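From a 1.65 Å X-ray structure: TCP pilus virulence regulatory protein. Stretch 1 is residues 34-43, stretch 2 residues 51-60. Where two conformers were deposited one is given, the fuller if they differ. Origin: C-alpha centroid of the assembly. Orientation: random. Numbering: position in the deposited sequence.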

# COMPACT_ATOMS: atom_id res chain seq x y z
N TRP A 34 -11.34 2.59 1.00
CA TRP A 34 -12.55 3.30 0.61
C TRP A 34 -13.16 3.95 1.84
O TRP A 34 -12.91 3.53 2.97
N ILE A 35 -13.97 4.97 1.60
CA ILE A 35 -14.67 5.69 2.65
C ILE A 35 -16.05 5.08 2.86
O ILE A 35 -16.61 4.45 1.94
N ASP A 36 -16.61 5.22 4.07
CA ASP A 36 -17.85 4.54 4.39
C ASP A 36 -19.09 5.40 4.16
O ASP A 36 -20.21 4.89 4.27
N SER A 37 -18.91 6.67 3.84
CA SER A 37 -20.02 7.60 3.75
C SER A 37 -19.48 8.92 3.21
O SER A 37 -18.27 9.18 3.24
N GLY A 38 -20.39 9.72 2.70
CA GLY A 38 -20.04 11.03 2.24
C GLY A 38 -19.19 10.97 0.98
O GLY A 38 -19.18 10.00 0.22
N ILE A 39 -18.45 12.06 0.79
CA ILE A 39 -17.63 12.27 -0.39
C ILE A 39 -16.25 12.71 0.07
O ILE A 39 -16.10 13.35 1.12
N ALA A 40 -15.24 12.34 -0.70
CA ALA A 40 -13.89 12.82 -0.48
C ALA A 40 -13.26 13.10 -1.83
O ALA A 40 -13.74 12.63 -2.87
N LYS A 41 -12.18 13.86 -1.81
CA LYS A 41 -11.41 14.22 -2.99
C LYS A 41 -10.02 13.62 -2.84
O LYS A 41 -9.32 13.93 -1.87
N LEU A 42 -9.66 12.76 -3.80
CA LEU A 42 -8.34 12.14 -3.85
C LEU A 42 -7.54 12.83 -4.94
O LEU A 42 -7.97 12.88 -6.10
N ILE A 43 -6.39 13.38 -4.58
CA ILE A 43 -5.48 14.00 -5.53
C ILE A 43 -4.23 13.14 -5.61
O ILE A 43 -3.48 13.02 -4.63
N TYR A 51 -9.86 12.68 -8.15
CA TYR A 51 -11.10 11.92 -8.18
C TYR A 51 -11.96 12.39 -7.02
O TYR A 51 -11.46 12.53 -5.90
N GLU A 52 -13.24 12.60 -7.28
CA GLU A 52 -14.21 12.61 -6.21
C GLU A 52 -14.67 11.17 -6.01
O GLU A 52 -15.07 10.50 -6.97
N ILE A 53 -14.58 10.68 -4.78
CA ILE A 53 -14.93 9.31 -4.47
C ILE A 53 -16.08 9.31 -3.48
O ILE A 53 -16.27 10.25 -2.70
N ASN A 54 -16.85 8.23 -3.52
CA ASN A 54 -17.93 7.98 -2.58
C ASN A 54 -17.74 6.62 -1.94
O ASN A 54 -16.69 5.98 -2.14
N SER A 55 -18.74 6.16 -1.19
CA SER A 55 -18.60 4.95 -0.40
C SER A 55 -18.55 3.68 -1.23
O SER A 55 -18.31 2.61 -0.65
N SER A 56 -18.72 3.75 -2.55
CA SER A 56 -18.51 2.59 -3.42
C SER A 56 -17.23 2.68 -4.25
O SER A 56 -16.96 1.78 -5.05
N SER A 57 -16.46 3.75 -4.10
CA SER A 57 -15.20 3.89 -4.82
C SER A 57 -14.10 3.14 -4.08
O SER A 57 -13.77 3.49 -2.93
N ILE A 58 -13.50 2.14 -4.72
CA ILE A 58 -12.37 1.42 -4.16
C ILE A 58 -11.09 1.94 -4.81
O ILE A 58 -10.98 1.96 -6.04
N ILE A 59 -10.11 2.30 -3.97
CA ILE A 59 -8.78 2.68 -4.44
C ILE A 59 -7.85 1.51 -4.16
O ILE A 59 -7.80 0.99 -3.04
N LEU A 60 -7.13 1.08 -5.18
CA LEU A 60 -6.18 -0.01 -5.06
C LEU A 60 -4.78 0.56 -5.18
O LEU A 60 -4.48 1.27 -6.15

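Four backbone hydrogen bonds set the frame in which the side chains pack. Leu42 N donates to Tyr51 O at 2.8 Å and Tyr51 N returns the bond to Leu42 O at 2.8 Å, with N-H...O angles of 166° and 160°. Ile53 N reaches Ala40 O at 2.9 Å (170°), and Ala40 N reaches Ile53 O at 3.1 Å (163°). These reciprocal pairs define an antiparallel ladder in which Lys41 and Glu52 form the intervening non-hydrogen-bonded pair.

Beyond the ladder, two waters take over. Water 1 accepts from Ile35 N (3.0 Å) and donates to Asn54 O (2.7 Å) and Ser57 O (2.6 Å), so it joins strand 34-35 to the type I turn of Asn54 to Ser57. Water 2 donates to Gly38 O at 2.6 Å and accepts from Ser55 N at 3.0 Å, bridging two backbone groups that lie 4.1 Å apart. Ile35 O has no hydrogen-bonding partner in the model; its close neighbour is Ser55 CA at 3.1 Å, a CA-H...O contact with an angle of 143° at the hydrogen.

Side chains of the turn brace it from within: Asn54 N donates to Ser57 OG (3.1 Å, 166°), and Ser56 N to Asn54 OD1 (3.0 Å, 152°). The p rotamer of Asn54 (chi1 52°) accompanies the second bond. In stretch 1, Ser37 OG donates to Asp36 OD1 at 2.9 Å, while both CA-to-CB bonds point away from stretch 2.

The ladder sorts its side chains by face. Ala40, Leu42, Tyr51 and Ile53 share one, where Ala40 CB meets Ile53 CG1 at 3.9 Å and Leu42 CD2 meets Tyr51 CD1 at 3.9 Å. Leu42 (chi1 t, chi2 t) also places CD1 3.5 Å from CD1 of Ile59, an m,m rotamer pointing toward stretch 1. Ile53 (p, t) brings CD1 to 4.2 Å from CG2 of Ile35, likewise p, t. Lys41 and Glu52 occupy the other face; the lysine is extended, with all four chi angles t, and its end leads away.

At the margins, Ile39 (m, m) starts sideways but its end comes nearer, setting CD1 3.6 Å from Asn54 CB. Trp34 (chi1 p) begins toward stretch 2, with CB 3.1 Å from Ser57 O, before its end leads away; Ile58 CD1 (m, m) approaches the indole obliquely, 3.7 Å from Trp34 CE3.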

# COMPACT_ATOMS: atom_id res chain seq x y z
CB TRP A 34 -13.57 2.37 -0.05
CG TRP A 34 -14.11 1.33 0.87
CD1 TRP A 34 -15.27 1.40 1.58
CD2 TRP A 34 -13.51 0.07 1.20
NE1 TRP A 34 -15.42 0.27 2.34
CE2 TRP A 34 -14.36 -0.57 2.12
CE3 TRP A 34 -12.32 -0.57 0.82
CZ2 TRP A 34 -14.08 -1.82 2.65
CZ3 TRP A 34 -12.05 -1.82 1.35
CH2 TRP A 34 -12.92 -2.43 2.27
CB ILE A 35 -14.75 7.20 2.30
CG1 ILE A 35 -15.63 7.44 1.07
CG2 ILE A 35 -13.34 7.77 2.09
CD1 ILE A 35 -15.80 8.91 0.70
CB ASP A 36 -17.84 4.07 5.85
CG ASP A 36 -17.97 5.22 6.83
OD1 ASP A 36 -17.71 6.39 6.46
OD2 ASP A 36 -18.32 4.95 7.99
CB SER A 37 -20.69 7.82 5.10
OG SER A 37 -19.78 8.38 6.03
CB ILE A 39 -18.25 13.33 -1.34
CG1 ILE A 39 -19.64 12.90 -1.80
CG2 ILE A 39 -17.35 13.58 -2.55
CD1 ILE A 39 -19.65 11.66 -2.69
CB ALA A 40 -13.05 11.79 0.30
CB LYS A 41 -11.34 15.74 -3.14
CG LYS A 41 -10.59 16.21 -4.37
CD LYS A 41 -10.28 17.69 -4.26
CE LYS A 41 -9.74 18.27 -5.57
NZ LYS A 41 -9.34 19.70 -5.43
CB LEU A 42 -8.46 10.65 -4.13
CG LEU A 42 -7.23 9.73 -4.08
CD1 LEU A 42 -7.72 8.31 -4.20
CD2 LEU A 42 -6.21 10.01 -5.18
CB ILE A 43 -5.14 15.43 -5.15
CG1 ILE A 43 -6.42 16.27 -5.13
CG2 ILE A 43 -4.13 16.00 -6.13
CD1 ILE A 43 -6.22 17.64 -4.59
CB TYR A 51 -10.88 10.42 -8.01
CG TYR A 51 -9.78 9.82 -8.84
CD1 TYR A 51 -8.45 9.90 -8.43
CD2 TYR A 51 -10.06 9.14 -10.02
CE1 TYR A 51 -7.43 9.33 -9.18
CE2 TYR A 51 -9.06 8.57 -10.78
CZ TYR A 51 -7.75 8.67 -10.36
OH TYR A 51 -6.74 8.10 -11.11
CB GLU A 52 -15.40 13.52 -6.53
CG GLU A 52 -15.06 14.99 -6.45
CD GLU A 52 -16.29 15.85 -6.18
OE1 GLU A 52 -16.11 17.06 -5.95
OE2 GLU A 52 -17.42 15.31 -6.21
CB ILE A 53 -13.72 8.53 -3.92
CG1 ILE A 53 -13.15 9.19 -2.67
CG2 ILE A 53 -12.64 8.44 -4.98
CD1 ILE A 53 -12.12 8.30 -1.93
CB ASN A 54 -19.29 8.08 -3.30
CG ASN A 54 -19.35 7.22 -4.55
OD1 ASN A 54 -18.98 6.04 -4.53
ND2 ASN A 54 -19.80 7.81 -5.64
CB SER A 55 -19.75 4.86 0.61
OG SER A 55 -20.99 4.68 -0.06
CB SER A 56 -19.71 2.41 -4.34
OG SER A 56 -20.80 1.88 -3.62
CB SER A 57 -14.82 5.36 -4.96
OG SER A 57 -15.85 6.15 -5.55
CB ILE A 58 -12.49 -0.10 -4.40
CG1 ILE A 58 -13.83 -0.65 -3.91
CG2 ILE A 58 -11.33 -0.85 -3.73
CD1 ILE A 58 -14.06 -0.49 -2.44
CB ILE A 59 -8.27 3.95 -3.75
CG1 ILE A 59 -9.32 5.08 -3.86
CG2 ILE A 59 -6.95 4.36 -4.35
CD1 ILE A 59 -9.59 5.52 -5.27
CB LEU A 60 -6.42 -1.05 -6.14
CG LEU A 60 -7.76 -1.78 -6.10
CD1 LEU A 60 -8.85 -0.98 -6.86
CD2 LEU A 60 -7.64 -3.17 -6.64
O HOH W 1 -14.20 5.50 -1.35
O HOH W 2 -20.88 8.11 -0.40